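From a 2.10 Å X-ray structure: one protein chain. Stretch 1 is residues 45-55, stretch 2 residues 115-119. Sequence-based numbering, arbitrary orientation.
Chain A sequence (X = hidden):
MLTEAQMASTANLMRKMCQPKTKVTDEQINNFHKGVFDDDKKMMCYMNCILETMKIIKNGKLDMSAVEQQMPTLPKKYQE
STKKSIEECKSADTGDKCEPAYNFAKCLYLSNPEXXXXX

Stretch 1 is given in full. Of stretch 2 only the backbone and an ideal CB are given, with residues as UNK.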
# COMPACT_ATOMS: atom_id res chain seq x y z
N CYS A 45 5.44 -9.53 3.29
CA CYS A 45 5.70 -8.91 4.60
C CYS A 45 6.08 -7.44 4.45
O CYS A 45 5.72 -6.71 5.27
CB CYS A 45 6.57 -9.79 5.48
SG CYS A 45 5.69 -11.30 5.91
N TYR A 46 6.73 -7.08 3.35
CA TYR A 46 7.05 -5.66 3.08
C TYR A 46 5.74 -4.88 2.94
O TYR A 46 5.64 -3.89 3.53
CB TYR A 46 7.95 -5.47 1.87
CG TYR A 46 8.12 -4.04 1.44
CD1 TYR A 46 9.03 -3.22 2.08
CD2 TYR A 46 7.37 -3.50 0.42
CE1 TYR A 46 9.20 -1.92 1.68
CE2 TYR A 46 7.54 -2.20 0.00
CZ TYR A 46 8.45 -1.40 0.65
OH TYR A 46 8.63 -0.13 0.30
N MET A 47 4.81 -5.36 2.13
CA MET A 47 3.50 -4.70 1.94
C MET A 47 2.75 -4.61 3.29
O MET A 47 2.16 -3.61 3.56
CB MET A 47 2.66 -5.36 0.85
CG MET A 47 3.13 -5.09 -0.58
SD MET A 47 4.00 -3.56 -0.91
CE MET A 47 2.67 -2.40 -0.79
N ASN A 48 2.81 -5.66 4.10
CA ASN A 48 2.19 -5.65 5.44
C ASN A 48 2.82 -4.54 6.30
O ASN A 48 2.13 -3.82 6.90
CB ASN A 48 2.27 -7.00 6.12
CG ASN A 48 1.49 -6.98 7.41
OD1 ASN A 48 0.31 -6.76 7.42
ND2 ASN A 48 2.17 -7.12 8.51
N CYS A 49 4.14 -4.48 6.30
CA CYS A 49 4.91 -3.48 7.04
C CYS A 49 4.50 -2.09 6.56
O CYS A 49 4.26 -1.31 7.36
CB CYS A 49 6.40 -3.67 6.87
SG CYS A 49 7.41 -2.48 7.77
N ILE A 50 4.45 -1.86 5.26
CA ILE A 50 4.11 -0.54 4.73
C ILE A 50 2.71 -0.13 5.17
O ILE A 50 2.49 0.96 5.70
CB ILE A 50 4.24 -0.52 3.20
CG1 ILE A 50 5.73 -0.53 2.75
CG2 ILE A 50 3.47 0.66 2.61
CD1 ILE A 50 6.57 0.66 3.24
N LEU A 51 1.73 -1.01 4.95
CA LEU A 51 0.34 -0.67 5.24
C LEU A 51 0.06 -0.64 6.74
O LEU A 51 -0.80 0.11 7.18
CB LEU A 51 -0.60 -1.63 4.51
CG LEU A 51 -0.64 -1.41 3.00
CD1 LEU A 51 -1.13 -2.67 2.30
CD2 LEU A 51 -1.54 -0.20 2.66
N GLU A 52 0.78 -1.43 7.54
CA GLU A 52 0.69 -1.24 8.98
C GLU A 52 1.25 0.12 9.39
O GLU A 52 0.65 0.84 10.19
CB GLU A 52 1.44 -2.35 9.73
CG GLU A 52 0.64 -3.64 9.92
CD GLU A 52 1.39 -4.65 10.78
OE1 GLU A 52 2.55 -4.35 11.15
OE2 GLU A 52 0.84 -5.73 11.08
N THR A 53 2.38 0.51 8.81
CA THR A 53 2.98 1.81 9.12
C THR A 53 2.07 2.95 8.70
O THR A 53 2.01 3.97 9.40
CB THR A 53 4.34 1.92 8.44
OG1 THR A 53 5.18 0.88 8.94
CG2 THR A 53 5.00 3.27 8.72
N MET A 54 1.34 2.81 7.60
CA MET A 54 0.35 3.80 7.22
C MET A 54 -0.92 3.73 8.06
O MET A 54 -1.79 4.59 7.89
CB MET A 54 -0.03 3.64 5.74
CG MET A 54 1.12 3.91 4.77
SD MET A 54 0.68 3.35 3.10
CE MET A 54 -0.44 4.66 2.58
N LYS A 55 -1.04 2.72 8.93
CA LYS A 55 -2.21 2.45 9.77
C LYS A 55 -3.43 2.04 8.96
O LYS A 55 -4.53 1.97 9.52
CB LYS A 55 -2.54 3.65 10.66
CG LYS A 55 -1.47 3.89 11.73
CD LYS A 55 -1.71 5.17 12.51
CE LYS A 55 -1.32 6.39 11.69
NZ LYS A 55 -1.24 7.61 12.55
N UNK A 115 -2.45 5.55 -10.87
CA UNK A 115 -2.63 6.35 -9.64
C UNK A 115 -2.15 5.61 -8.38
O UNK A 115 -2.37 6.06 -7.31
CB UNK A 115 -4.10 6.73 -9.48
N UNK A 116 -1.46 4.52 -8.55
CA UNK A 116 -0.94 3.79 -7.40
C UNK A 116 0.26 4.53 -6.82
O UNK A 116 1.20 4.85 -7.55
CB UNK A 116 -0.55 2.36 -7.79
N UNK A 117 0.22 4.82 -5.52
CA UNK A 117 1.30 5.59 -4.91
C UNK A 117 1.92 4.93 -3.67
O UNK A 117 2.74 5.58 -3.01
CB UNK A 117 0.78 6.98 -4.53
N UNK A 118 1.55 3.70 -3.34
CA UNK A 118 2.18 3.04 -2.19
C UNK A 118 3.68 2.90 -2.43
O UNK A 118 4.12 2.67 -3.56
CB UNK A 118 1.55 1.67 -1.94
N UNK A 119 4.50 3.02 -1.37
CA UNK A 119 5.92 2.65 -1.49
C UNK A 119 6.13 1.14 -1.69
O UNK A 119 7.30 0.77 -1.89
CB UNK A 119 6.68 3.11 -0.24

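Stretch 1 is mostly helical and presents one largely apolar side to the incoming segment: Tyr-46, Met-47, Ile-50 and Leu-51 from the helix, with Met-54 following at the same three- and four-residue spacing. Among them the phenolic OH of Tyr-46 is the polar group within reach. Stretch 2 has no regular secondary structure, so each position must be judged on its own.

Position 115 lies far from the helix. Its ideal CB has nothing of stretch 1 within 5.5 Å, and the backbone, with phi near -100° and psi near 11°, is permissive, so stretch 1 sets no preference and almost any residue would do. The residue is Met-115, which makes no contact with the helix.

At position 116 the CA-to-CB bond points sideways, and the ideal CB again has no neighbour in stretch 1. The extended backbone, phi -75° and psi 127°, suits many residue types. A short side chain would stop well before the helix, whereas a long one could reach the methyl end of Met-47; a long aliphatic chain or an aromatic ring would serve. The residue is Tyr-116. With chi1 in the t well its ring spans the gap, and its OH lies 3.6 Å from CE of Met-47, a packing contact at the tip of both chains.

At position 117 CA-to-CB points sideways, and the ideal CB has nothing of stretch 1 within 5.5 Å. Phi of -127° would exclude proline, but most other residues fit. It is Phe-117, whose CE1 comes no nearer than 4.6 Å to CE of Met-54, too far to count as a contact.

Position 118 is far more informative. Its CA-to-CB bond points toward stretch 1, and the ideal CB lies 4.4 Å from CE of Met-47, 5.0 Å from CG2 of Ile-50 and 5.4 Å from SD of Met-54. Such surroundings offer no charge to pair with, so a medium-sized apolar side chain is expected: leucine, isoleucine, methionine or valine. The residue is Leu-118, in the m,t rotamer. Its branched end fills the space between three side chains: CD1 of Leu-118 packs 3.9 Å from CE of Met-47, and CD2 of Leu-118 lies 3.8 Å from CE of Met-54. Both methyls reach Leu-51, CD1 of Leu-118 at 4.2 Å and CD2 of Leu-118 at 4.4 Å from CD2 of Leu-51.

Position 119 ends the chain, and its CA-to-CB bond points sideways. The ideal CB is 3.8 Å from OH of Tyr-46 and 4.3 Å from CD1 of Ile-50, so a compact side chain suits: proline, which phi of -68° admits, alanine or valine to pack on Ile-50, or serine or threonine beside the hydroxyl. The backbone provides an acceptor whatever the side chain: OH of Tyr-46 donates a hydrogen bond to O of residue 119 at 2.7 Å, the oxygen sitting at the edge of the tyrosine ring, near its plane. The residue is Pro-119. Its ring, puckered C-gamma endo, places CG 3.8 Å from CG2 of Ile-50, and more of it is covered by stretch 1 than of any other residue here.

Stretch 2, residues 115-119: MYFLP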
# COMPACT_ATOMS: atom_id res chain seq x y z
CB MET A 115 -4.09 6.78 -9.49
CG MET A 115 -4.65 7.44 -10.73
SD MET A 115 -3.70 8.84 -11.23
CE MET A 115 -3.89 9.89 -9.81
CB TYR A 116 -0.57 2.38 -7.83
CG TYR A 116 0.00 1.47 -6.78
CD1 TYR A 116 -0.84 0.72 -5.96
CD2 TYR A 116 1.37 1.32 -6.63
CE1 TYR A 116 -0.33 -0.13 -5.02
CE2 TYR A 116 1.89 0.47 -5.67
CZ TYR A 116 1.03 -0.26 -4.87
OH TYR A 116 1.51 -1.11 -3.92
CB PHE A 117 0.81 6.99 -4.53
CG PHE A 117 -0.37 6.99 -3.62
CD1 PHE A 117 -0.22 6.77 -2.25
CD2 PHE A 117 -1.65 7.22 -4.12
CE1 PHE A 117 -1.33 6.76 -1.40
CE2 PHE A 117 -2.75 7.22 -3.28
CZ PHE A 117 -2.59 6.99 -1.92
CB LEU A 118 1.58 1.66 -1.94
CG LEU A 118 0.08 1.57 -1.66
CD1 LEU A 118 -0.30 0.14 -1.31
CD2 LEU A 118 -0.34 2.53 -0.56
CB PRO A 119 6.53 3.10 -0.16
CG PRO A 119 5.39 3.31 0.77
CD PRO A 119 4.22 3.70 -0.09
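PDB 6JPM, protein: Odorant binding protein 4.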